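Local coordinates for protein putative arylalkylamine N-Acetyltransferase 7 (Aedes aegypti, PDB 4FD7) that probably transfers an acetyl group from acetyl-CoA to amine substrates, as a putative arylalkylamine N-acetyltransferase of the GNAT family, at residues Ile103-Arg109 with Val144-Ala150; Ala136-Tyr142 with Gln203-Thr207; Lys182-Phe188 with Lys231-Val237. One frame throughout, in Å; residues are numbered along the deposited sequence.

Overall arrangement
Contact 1 joins strands 98-108 and 146-155, and contact 3 joins strands 183-188 and 229-236; their centres are about 9 Å apart. A probable hydrogen bond of 2.8 Å between Tyr147 OH and Tyr232 OH links them, as do backbone hydrogen bonds of Leu148 with Leu183 and Ala185. Contact 2, centred about 8 Å from contact 3 and 13 Å from contact 1, packs helix 138-142 against strand 203-209 at the outer edge of the same sheet as contact 3. Helix 138-142 also reaches contact 1 through the salt bridge of Arg109 NH1 with Asp140 OD1, 2.8 Å long. In GNAT relatives acetyl-CoA binds where the strands corresponding to 146-155 and 183-188 splay apart.

Contact 1 (Ile103-Arg109 with Val144-Ala150); sequences ILDVASR and VDHYLNA
Leu104 and Leu148 meet on one face of an antiparallel strand pair, with Leu104 CD1 3.7 Å from Leu148 CD2. The second methyl of Leu104, CD2, lies 3.5 Å from Ala150 CB, tighter than ordinary van der Waals contact. Helix 172-179 covers this patch through Arg172 and Cys176. On the reverse face, Ala107 CB sits above the Tyr147 ring, 3.8 Å from its centroid and 16° off the ring normal, a CH-pi contact. The ring can lie under this methyl because Tyr147 CG stands between its own backbone N and carbonyl carbon (chi1 67°), while its hydroxyl goes on to Tyr232. Backbone hydrogen bonds in both directions join Asp105 to Asn149 and Ala107 to Tyr147.

Polar groups take over toward Ser108 and His146. Ser108 OG lies at the edge of the His146 ring, near its plane, and hydrogen-bonds His146 ND1 at 2.9 Å. Beyond this last strand pair, where Arg109 N bonds Asp145 O, the exposed side chains form a salt bridge, Arg109 NE to Asp145 OD1 at 2.8 Å. Asp145 OD1 lies close to the guanidinium plane, yet the guanidinium and carboxylate planes are 88° apart, and only NE of the guanidinium bonds the carboxylate. A weak bond from Arg109 NH2 to Val144 O adds to this grip, while NH1 turns to Asp140. Solvent also enters beside Asp105, whose OD1 accepts a bond from a water at 2.9 Å; the same water is held weakly by Asn149 ND2.

Strands 98-108 and 146-155 are the last two of the five-stranded antiparallel sheet. The Leu148 backbone hydrogen-bonds Leu183 and Ala185 of strand 183-188, and, as in GNAT relatives, these two strands are probably the parallel neighbours that splay apart at the acetyl-CoA site.

Contact 2 (Ala136-Tyr142 with Gln203-Thr207); sequences ANIFDRY and QEDFT
A classic beta bulge at Asp205 and Phe206, both facing Tyr232 of the neighbouring strand, marks the place where edge strand 203-209 meets Arg141 of helix 138-142. Arg141 approaches end-on and gives two N-H groups to one carboxylate oxygen: Arg141 NH1 lies 3.0 Å and NH2 3.2 Å from Asp205 OD1. The oxygen stays within 4° of the guanidinium plane, but NH1 meets it from above the carboxylate plane, whereas NH2 comes to the anti lone pair of Asp205 OD1. Arg141 NH1 also binds Ala136 O at 3.0 Å, which ties the guanidinium to the end of helix 120-136. A weak bond runs from Arg141 NH2 to Gln203 OE1.

Beside the charged pair, Ile138 CD1 packs 3.7 Å from Asp205 OD2, and Ala136 CB lies 4.0 Å from Asp205 CB. The Tyr142 hydroxyl comes beside the Gln203 amide, without a bond to it, and hydrogen-bonds Ser234 instead. Ser234 OG also makes a very short, doubtful contact with Asp205 OD1. The two N-H groups of Arg141 would probably draw negative charge toward Asp205 OD1, and the second bond of Arg141 NH1 restricts rotation of the guanidinium.

Contact 3 (Lys182-Phe188 with Lys231-Val237); sequences KLSATCF and KYMSLRV
Strands 183-188 and 231-236 run antiparallel, their axes 4.6 Å apart at closest and their directions 155° apart, and backbone hydrogen bonds pair Ser184 with Leu235, Thr186 with Met233 and Phe188 with Lys231; Val237 N adds one to Lys182 O.

Tyr232 lays its ring across the opposing strand, one face covering Thr186 O and Cys187 N. Tyr232 CD1 is 3.7 Å from Cys187 CB, while Tyr232 CE2 is 3.8 Å from Ala185 CB. A first torsion well off a staggered value (chi1 -140°) swings the ring over the partner strand and carries its hydroxyl toward Tyr147. Farther along this face, Leu183 CD1 lies against Arg236 CG at 3.7 Å, and Ile138 and Tyr142 of helix 138-142 pack on Leu183.

On the other face, Met233 crosses Phe188 at about a right angle in a Met-aromatic contact. Met233 SD lies 3.7 Å from Phe188 CD1 but oblique to the ring, 51° off its normal. One face of the same ring carries Thr186 CG2 over its centre, 3.7 Å above the plane, and helix 191-200 reaches it through Ala197. Two buried hydroxyls on this side, Ser184 OG and Thr186 OG1, both hydrogen-bond Arg172 NH1, and Ser184 OG also binds Leu148 O.

Backbone hydrogen bonds of Tyr232 and Ser234 to strand 203-209 place strand 229-236 in the middle. Insertion of the last strand between the two that precede it, giving the order 183-188, 229-236, 203-209, is characteristic of the C-terminal part of the GNAT fold.

Contact 1 (Ile103-Arg109 with Val144-Ala150)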
loop_
_atom_site.group_PDB
_atom_site.type_symbol
_atom_site.label_atom_id
_atom_site.label_comp_id
_atom_site.label_asym_id
_atom_site.label_seq_id
_atom_site.Cartn_x
_atom_site.Cartn_y
_atom_site.Cartn_z
ATOM N N ILE A 103 3.624 -2.314 -2.212
ATOM C CA ILE A 103 4.019 -3.576 -1.594
ATOM C C ILE A 103 2.786 -4.229 -0.982
ATOM O O ILE A 103 2.145 -3.655 -0.104
ATOM C CB ILE A 103 5.121 -3.378 -0.529
ATOM C CG1 ILE A 103 6.319 -2.638 -1.135
ATOM C CG2 ILE A 103 5.564 -4.715 0.046
ATOM C CD1 ILE A 103 7.068 -3.446 -2.195
ATOM N N LEU A 104 2.448 -5.424 -1.463
ATOM C CA LEU A 104 1.195 -6.055 -1.097
ATOM C C LEU A 104 1.433 -7.445 -0.508
ATOM O O LEU A 104 2.427 -8.116 -0.835
ATOM C CB LEU A 104 0.283 -6.208 -2.333
ATOM C CG LEU A 104 -0.050 -5.043 -3.276
ATOM C CD1 LEU A 104 -1.007 -5.523 -4.354
ATOM C CD2 LEU A 104 -0.657 -3.880 -2.556
ATOM N N ASP A 105 0.517 -7.883 0.346
ATOM C CA ASP A 105 0.473 -9.306 0.691
ATOM C C ASP A 105 -0.955 -9.725 1.000
ATOM O O ASP A 105 -1.870 -8.926 0.860
ATOM C CB ASP A 105 1.446 -9.658 1.825
ATOM C CG ASP A 105 1.045 -9.074 3.163
ATOM O OD1 ASP A 105 0.032 -8.348 3.258
ATOM O OD2 ASP A 105 1.781 -9.338 4.138
ATOM N N VAL A 106 -1.159 -10.968 1.421
ATOM C CA VAL A 106 -2.516 -11.409 1.721
ATOM C C VAL A 106 -2.738 -11.523 3.227
ATOM O O VAL A 106 -1.954 -12.163 3.929
ATOM C CB VAL A 106 -2.852 -12.716 0.981
ATOM C CG1 VAL A 106 -4.245 -13.249 1.370
ATOM C CG2 VAL A 106 -2.768 -12.482 -0.530
ATOM N N ALA A 107 -3.770 -10.840 3.721
ATOM C CA ALA A 107 -4.167 -10.936 5.118
ATOM C C ALA A 107 -5.112 -12.129 5.237
ATOM O O ALA A 107 -5.955 -12.352 4.367
ATOM C CB ALA A 107 -4.851 -9.668 5.567
ATOM N N SER A 108 -4.938 -12.911 6.297
ATOM C CA SER A 108 -5.749 -14.102 6.508
ATOM C C SER A 108 -6.303 -14.089 7.915
ATOM O O SER A 108 -5.697 -13.517 8.815
ATOM C CB SER A 108 -4.918 -15.365 6.288
ATOM O OG SER A 108 -4.395 -15.412 4.966
ATOM N N ARG A 109 -7.461 -14.723 8.078
ATOM C CA ARG A 109 -8.222 -14.692 9.308
ATOM C C ARG A 109 -7.390 -15.187 10.484
ATOM O O ARG A 109 -7.506 -14.677 11.602
ATOM C CB ARG A 109 -9.478 -15.545 9.127
ATOM C CG ARG A 109 -10.463 -15.511 10.285
ATOM C CD ARG A 109 -11.567 -16.529 10.061
ATOM N NE ARG A 109 -12.580 -16.045 9.122
ATOM C CZ ARG A 109 -13.611 -15.279 9.471
ATOM N NH1 ARG A 109 -13.777 -14.911 10.735
ATOM N NH2 ARG A 109 -14.484 -14.872 8.556
ATOM N N VAL A 144 -15.213 -13.683 4.678
ATOM C CA VAL A 144 -14.087 -14.208 3.925
ATOM C C VAL A 144 -12.957 -14.556 4.883
ATOM O O VAL A 144 -12.912 -14.057 6.013
ATOM C CB VAL A 144 -13.566 -13.203 2.873
ATOM C CG1 VAL A 144 -14.656 -12.878 1.876
ATOM C CG2 VAL A 144 -13.067 -11.929 3.555
ATOM N N ASP A 145 -12.049 -15.408 4.418
ATOM C CA ASP A 145 -10.881 -15.795 5.187
ATOM C C ASP A 145 -9.621 -15.067 4.728
ATOM O O ASP A 145 -8.613 -15.073 5.430
ATOM C CB ASP A 145 -10.677 -17.310 5.095
ATOM C CG ASP A 145 -11.758 -18.083 5.818
ATOM O OD1 ASP A 145 -12.322 -17.552 6.806
ATOM O OD2 ASP A 145 -12.048 -19.231 5.400
ATOM N N HIS A 146 -9.673 -14.441 3.557
ATOM C CA HIS A 146 -8.498 -13.754 3.031
ATOM C C HIS A 146 -8.857 -12.438 2.354
ATOM O O HIS A 146 -9.964 -12.282 1.834
ATOM C CB HIS A 146 -7.760 -14.633 2.020
ATOM C CG HIS A 146 -7.555 -16.044 2.471
ATOM N ND1 HIS A 146 -6.609 -16.391 3.410
ATOM C CD2 HIS A 146 -8.167 -17.195 2.103
ATOM C CE1 HIS A 146 -6.652 -17.699 3.609
ATOM N NE2 HIS A 146 -7.584 -18.209 2.828
ATOM N N TYR A 147 -7.907 -11.501 2.350
ATOM C CA TYR A 147 -8.011 -10.314 1.492
ATOM C C TYR A 147 -6.654 -9.714 1.128
ATOM O O TYR A 147 -5.698 -9.821 1.871
ATOM C CB TYR A 147 -8.917 -9.242 2.095
ATOM C CG TYR A 147 -8.423 -8.564 3.364
ATOM C CD1 TYR A 147 -7.538 -7.483 3.315
ATOM C CD2 TYR A 147 -8.879 -8.971 4.606
ATOM C CE1 TYR A 147 -7.118 -6.846 4.482
ATOM C CE2 TYR A 147 -8.474 -8.345 5.762
ATOM C CZ TYR A 147 -7.599 -7.284 5.700
ATOM O OH TYR A 147 -7.195 -6.669 6.865
ATOM N N LEU A 148 -6.587 -9.059 -0.023
ATOM C CA LEU A 148 -5.351 -8.433 -0.473
ATOM C C LEU A 148 -5.115 -7.136 0.299
ATOM O O LEU A 148 -5.912 -6.216 0.218
ATOM C CB LEU A 148 -5.426 -8.115 -1.967
ATOM C CG LEU A 148 -4.136 -7.551 -2.560
ATOM C CD1 LEU A 148 -2.996 -8.546 -2.411
ATOM C CD2 LEU A 148 -4.352 -7.185 -4.028
ATOM N N ASN A 149 -4.014 -7.087 1.041
ATOM C CA ASN A 149 -3.649 -5.945 1.867
ATOM C C ASN A 149 -2.366 -5.331 1.338
ATOM O O ASN A 149 -1.724 -5.880 0.422
ATOM C CB ASN A 149 -3.444 -6.412 3.303
ATOM C CG ASN A 149 -3.456 -5.272 4.318
ATOM O OD1 ASN A 149 -3.678 -4.103 3.991
ATOM N ND2 ASN A 149 -3.221 -5.624 5.569
ATOM N N ALA A 150 -1.966 -4.216 1.943
ATOM C CA ALA A 150 -0.814 -3.457 1.473
ATOM C C ALA A 150 -0.051 -2.826 2.623
ATOM O O ALA A 150 -0.616 -2.549 3.680
ATOM C CB ALA A 150 -1.263 -2.381 0.529
HETATM O O HOH W 1 -1.498 -8.459 5.717
#

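Contact 2 (Ala136-Tyr142 with Gln203-Thr207)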
loop_
_atom_site.group_PDB
_atom_site.type_symbol
_atom_site.label_atom_id
_atom_site.label_comp_id
_atom_site.label_asym_id
_atom_site.label_seq_id
_atom_site.Cartn_x
_atom_site.Cartn_y
_atom_site.Cartn_z
ATOM N N ALA A 136 -12.057 -2.350 11.536
ATOM C CA ALA A 136 -12.666 -2.584 10.224
ATOM C C ALA A 136 -13.373 -3.946 10.119
ATOM O O ALA A 136 -14.359 -4.088 9.377
ATOM C CB ALA A 136 -11.634 -2.427 9.110
ATOM N N ASN A 137 -12.847 -4.951 10.821
ATOM C CA ASN A 137 -13.557 -6.218 10.990
ATOM C C ASN A 137 -13.871 -6.896 9.641
ATOM O O ASN A 137 -14.946 -7.473 9.443
ATOM C CB ASN A 137 -14.835 -5.945 11.789
ATOM C CG ASN A 137 -15.515 -7.202 12.294
ATOM O OD1 ASN A 137 -14.903 -8.276 12.415
ATOM N ND2 ASN A 137 -16.800 -7.068 12.614
ATOM N N ILE A 138 -12.899 -6.846 8.733
ATOM C CA ILE A 138 -13.078 -7.274 7.339
ATOM C C ILE A 138 -13.563 -8.730 7.161
ATOM O O ILE A 138 -14.491 -8.995 6.373
ATOM C CB ILE A 138 -11.777 -7.029 6.532
ATOM C CG1 ILE A 138 -11.426 -5.532 6.524
ATOM C CG2 ILE A 138 -11.923 -7.535 5.110
ATOM C CD1 ILE A 138 -12.458 -4.658 5.768
ATOM N N PHE A 139 -12.973 -9.660 7.904
ATOM C CA PHE A 139 -13.256 -11.085 7.686
ATOM C C PHE A 139 -14.685 -11.430 8.026
ATOM O O PHE A 139 -15.368 -12.075 7.245
ATOM C CB PHE A 139 -12.319 -11.982 8.499
ATOM C CG PHE A 139 -10.870 -11.775 8.185
ATOM C CD1 PHE A 139 -10.326 -12.258 6.999
ATOM C CD2 PHE A 139 -10.054 -11.081 9.065
ATOM C CE1 PHE A 139 -8.979 -12.064 6.708
ATOM C CE2 PHE A 139 -8.704 -10.885 8.773
ATOM C CZ PHE A 139 -8.178 -11.372 7.589
ATOM N N ASP A 140 -15.150 -10.979 9.187
ATOM C CA ASP A 140 -16.532 -11.243 9.579
ATOM C C ASP A 140 -17.545 -10.429 8.777
ATOM O O ASP A 140 -18.619 -10.919 8.460
ATOM C CB ASP A 140 -16.728 -11.002 11.073
ATOM C CG ASP A 140 -16.083 -12.079 11.927
ATOM O OD1 ASP A 140 -15.884 -13.203 11.427
ATOM O OD2 ASP A 140 -15.794 -11.803 13.111
ATOM N N ARG A 141 -17.207 -9.184 8.460
ATOM C CA ARG A 141 -18.112 -8.334 7.693
ATOM C C ARG A 141 -18.378 -8.885 6.302
ATOM O O ARG A 141 -19.500 -8.796 5.799
ATOM C CB ARG A 141 -17.567 -6.913 7.591
ATOM C CG ARG A 141 -18.027 -6.034 8.740
ATOM C CD ARG A 141 -17.529 -4.614 8.604
ATOM N NE ARG A 141 -17.903 -4.001 7.329
ATOM C CZ ARG A 141 -17.032 -3.437 6.497
ATOM N NH1 ARG A 141 -15.737 -3.417 6.808
ATOM N NH2 ARG A 141 -17.445 -2.896 5.352
ATOM N N TYR A 142 -17.350 -9.443 5.676
ATOM C CA TYR A 142 -17.536 -9.991 4.336
ATOM C C TYR A 142 -17.628 -11.519 4.285
ATOM O O TYR A 142 -17.838 -12.087 3.208
ATOM C CB TYR A 142 -16.411 -9.521 3.422
ATOM C CG TYR A 142 -16.497 -8.070 3.012
ATOM C CD1 TYR A 142 -15.706 -7.102 3.613
ATOM C CD2 TYR A 142 -17.345 -7.674 1.986
ATOM C CE1 TYR A 142 -15.765 -5.767 3.200
ATOM C CE2 TYR A 142 -17.415 -6.356 1.580
ATOM C CZ TYR A 142 -16.633 -5.405 2.182
ATOM O OH TYR A 142 -16.726 -4.090 1.744
ATOM N N GLN A 203 -14.746 1.311 -0.642
ATOM C CA GLN A 203 -15.706 1.902 0.284
ATOM C C GLN A 203 -15.078 2.076 1.663
ATOM O O GLN A 203 -14.234 1.281 2.074
ATOM C CB GLN A 203 -16.928 0.997 0.439
ATOM C CG GLN A 203 -16.595 -0.349 1.072
ATOM C CD GLN A 203 -17.730 -0.929 1.886
ATOM O OE1 GLN A 203 -17.617 -1.070 3.107
ATOM N NE2 GLN A 203 -18.821 -1.292 1.217
ATOM N N GLU A 204 -15.520 3.090 2.397
ATOM C CA GLU A 204 -14.999 3.336 3.738
ATOM C C GLU A 204 -15.556 2.324 4.736
ATOM O O GLU A 204 -16.781 2.225 4.892
ATOM C CB GLU A 204 -15.340 4.766 4.181
ATOM C CG GLU A 204 -14.835 5.812 3.195
ATOM C CD GLU A 204 -14.816 7.229 3.748
ATOM O OE1 GLU A 204 -15.215 7.431 4.924
ATOM O OE2 GLU A 204 -14.381 8.135 2.991
ATOM N N ASP A 205 -14.668 1.569 5.389
ATOM C CA ASP A 205 -15.072 0.599 6.409
ATOM C C ASP A 205 -15.050 1.291 7.751
ATOM O O ASP A 205 -15.976 1.170 8.570
ATOM C CB ASP A 205 -14.085 -0.562 6.518
ATOM C CG ASP A 205 -13.712 -1.163 5.187
ATOM O OD1 ASP A 205 -14.574 -1.800 4.550
ATOM O OD2 ASP A 205 -12.522 -1.036 4.811
ATOM N N PHE A 206 -13.953 1.996 7.993
ATOM C CA PHE A 206 -13.790 2.603 9.305
ATOM C C PHE A 206 -12.962 3.845 9.144
ATOM O O PHE A 206 -12.018 3.861 8.360
ATOM C CB PHE A 206 -13.103 1.625 10.261
ATOM C CG PHE A 206 -12.973 2.138 11.672
ATOM C CD1 PHE A 206 -14.063 2.159 12.516
ATOM C CD2 PHE A 206 -11.759 2.607 12.149
ATOM C CE1 PHE A 206 -13.945 2.633 13.824
ATOM C CE2 PHE A 206 -11.637 3.076 13.447
ATOM C CZ PHE A 206 -12.737 3.088 14.287
ATOM N N THR A 207 -13.321 4.896 9.871
ATOM C CA THR A 207 -12.555 6.117 9.762
ATOM C C THR A 207 -12.344 6.728 11.137
ATOM O O THR A 207 -13.228 6.656 12.008
ATOM C CB THR A 207 -13.193 7.109 8.750
ATOM O OG1 THR A 207 -12.361 8.268 8.636
ATOM C CG2 THR A 207 -14.583 7.521 9.184
#

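Contact 3 (Lys182-Phe188 with Lys231-Val237)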
loop_
_atom_site.group_PDB
_atom_site.type_symbol
_atom_site.label_atom_id
_atom_site.label_comp_id
_atom_site.label_asym_id
_atom_site.label_seq_id
_atom_site.Cartn_x
_atom_site.Cartn_y
_atom_site.Cartn_z
ATOM N N LYS A 182 -11.432 -12.431 -3.333
ATOM C CA LYS A 182 -12.685 -11.707 -3.587
ATOM C C LYS A 182 -12.592 -10.232 -3.216
ATOM O O LYS A 182 -13.412 -9.422 -3.642
ATOM C CB LYS A 182 -13.834 -12.324 -2.778
ATOM C CG LYS A 182 -14.033 -13.834 -2.965
ATOM C CD LYS A 182 -15.272 -14.275 -2.182
ATOM C CE LYS A 182 -15.521 -15.767 -2.323
ATOM N NZ LYS A 182 -16.820 -16.129 -1.692
ATOM N N LEU A 183 -11.592 -9.890 -2.411
ATOM C CA LEU A 183 -11.604 -8.617 -1.716
ATOM C C LEU A 183 -10.213 -8.089 -1.509
ATOM O O LEU A 183 -9.289 -8.857 -1.226
ATOM C CB LEU A 183 -12.233 -8.825 -0.333
ATOM C CG LEU A 183 -12.552 -7.668 0.596
ATOM C CD1 LEU A 183 -13.661 -6.785 0.029
ATOM C CD2 LEU A 183 -12.982 -8.240 1.922
ATOM N N SER A 184 -10.065 -6.774 -1.644
ATOM C CA SER A 184 -8.870 -6.100 -1.134
ATOM C C SER A 184 -9.327 -5.103 -0.080
ATOM O O SER A 184 -10.393 -4.516 -0.213
ATOM C CB SER A 184 -8.124 -5.367 -2.255
ATOM O OG SER A 184 -6.927 -4.766 -1.748
ATOM N N ALA A 185 -8.547 -4.928 0.977
ATOM C CA ALA A 185 -8.805 -3.855 1.945
ATOM C C ALA A 185 -7.478 -3.307 2.412
ATOM O O ALA A 185 -6.484 -4.009 2.438
ATOM C CB ALA A 185 -9.602 -4.337 3.125
ATOM N N THR A 186 -7.465 -2.041 2.783
ATOM C CA THR A 186 -6.198 -1.398 3.092
ATOM C C THR A 186 -6.461 -0.207 3.990
ATOM O O THR A 186 -7.560 0.359 3.969
ATOM C CB THR A 186 -5.460 -1.017 1.770
ATOM O OG1 THR A 186 -4.880 -2.200 1.204
ATOM C CG2 THR A 186 -4.353 0.017 1.986
ATOM N N CYS A 187 -5.490 0.131 4.830
ATOM C CA CYS A 187 -5.555 1.378 5.580
ATOM C C CYS A 187 -4.928 2.471 4.732
ATOM O O CYS A 187 -3.727 2.447 4.483
ATOM C CB CYS A 187 -4.803 1.268 6.913
ATOM S SG CYS A 187 -4.823 2.829 7.821
ATOM N N PHE A 188 -5.757 3.394 4.251
ATOM C CA PHE A 188 -5.297 4.561 3.515
ATOM C C PHE A 188 -5.152 5.723 4.490
ATOM O O PHE A 188 -6.097 6.109 5.189
ATOM C CB PHE A 188 -6.250 4.881 2.373
ATOM C CG PHE A 188 -6.372 3.770 1.369
ATOM C CD1 PHE A 188 -7.400 2.828 1.455
ATOM C CD2 PHE A 188 -5.457 3.660 0.341
ATOM C CE1 PHE A 188 -7.499 1.807 0.519
ATOM C CE2 PHE A 188 -5.554 2.634 -0.599
ATOM C CZ PHE A 188 -6.576 1.715 -0.508
ATOM N N LYS A 231 -8.247 5.993 7.269
ATOM C CA LYS A 231 -9.430 5.246 6.838
ATOM C C LYS A 231 -9.112 3.834 6.371
ATOM O O LYS A 231 -8.308 3.658 5.468
ATOM C CB LYS A 231 -10.144 5.987 5.706
ATOM C CG LYS A 231 -10.605 7.389 6.045
ATOM C CD LYS A 231 -11.497 7.952 4.948
ATOM C CE LYS A 231 -11.807 9.425 5.170
ATOM N NZ LYS A 231 -12.702 9.976 4.105
ATOM N N TYR A 232 -9.830 2.847 6.903
ATOM C CA TYR A 232 -9.739 1.491 6.384
ATOM C C TYR A 232 -10.820 1.396 5.305
ATOM O O TYR A 232 -11.987 1.695 5.557
ATOM C CB TYR A 232 -9.947 0.445 7.475
ATOM C CG TYR A 232 -9.021 -0.742 7.335
ATOM C CD1 TYR A 232 -7.762 -0.737 7.919
ATOM C CD2 TYR A 232 -9.399 -1.860 6.605
ATOM C CE1 TYR A 232 -6.911 -1.815 7.789
ATOM C CE2 TYR A 232 -8.553 -2.945 6.469
ATOM C CZ TYR A 232 -7.311 -2.916 7.064
ATOM O OH TYR A 232 -6.464 -3.992 6.932
ATOM N N MET A 233 -10.422 1.002 4.102
ATOM C CA MET A 233 -11.315 0.974 2.939
ATOM C C MET A 233 -11.229 -0.377 2.219
ATOM O O MET A 233 -10.154 -1.018 2.178
ATOM C CB MET A 233 -11.020 2.138 1.988
ATOM C CG MET A 233 -11.000 3.508 2.667
ATOM S SD MET A 233 -10.486 4.790 1.502
ATOM C CE MET A 233 -11.927 4.842 0.435
ATOM N N SER A 234 -12.360 -0.813 1.664
ATOM C CA SER A 234 -12.440 -2.141 1.037
ATOM C C SER A 234 -13.057 -2.159 -0.365
ATOM O O SER A 234 -13.918 -1.350 -0.698
ATOM C CB SER A 234 -13.163 -3.140 1.966
ATOM O OG SER A 234 -14.459 -2.703 2.326
ATOM N N LEU A 235 -12.618 -3.113 -1.177
ATOM C CA LEU A 235 -13.065 -3.227 -2.561
ATOM C C LEU A 235 -13.353 -4.676 -2.903
ATOM O O LEU A 235 -12.445 -5.511 -2.883
ATOM C CB LEU A 235 -11.980 -2.696 -3.501
ATOM C CG LEU A 235 -12.223 -2.775 -5.009
ATOM C CD1 LEU A 235 -13.321 -1.801 -5.432
ATOM C CD2 LEU A 235 -10.918 -2.502 -5.750
ATOM N N ARG A 236 -14.613 -4.970 -3.217
ATOM C CA ARG A 236 -14.972 -6.283 -3.743
ATOM C C ARG A 236 -14.697 -6.340 -5.230
ATOM O O ARG A 236 -15.125 -5.470 -5.997
ATOM C CB ARG A 236 -16.442 -6.610 -3.491
ATOM C CG ARG A 236 -16.730 -7.078 -2.082
ATOM C CD ARG A 236 -18.085 -7.771 -2.006
ATOM N NE ARG A 236 -18.095 -9.114 -2.588
ATOM C CZ ARG A 236 -19.132 -9.936 -2.485
ATOM N NH1 ARG A 236 -20.219 -9.537 -1.835
ATOM N NH2 ARG A 236 -19.093 -11.144 -3.020
ATOM N N VAL A 237 -13.962 -7.365 -5.638
ATOM C CA VAL A 237 -13.592 -7.503 -7.024
ATOM C C VAL A 237 -14.499 -8.565 -7.616
ATOM O O VAL A 237 -15.448 -8.994 -6.957
ATOM C CB VAL A 237 -12.112 -7.854 -7.178
ATOM C CG1 VAL A 237 -11.272 -6.872 -6.352
ATOM C CG2 VAL A 237 -11.845 -9.284 -6.728
#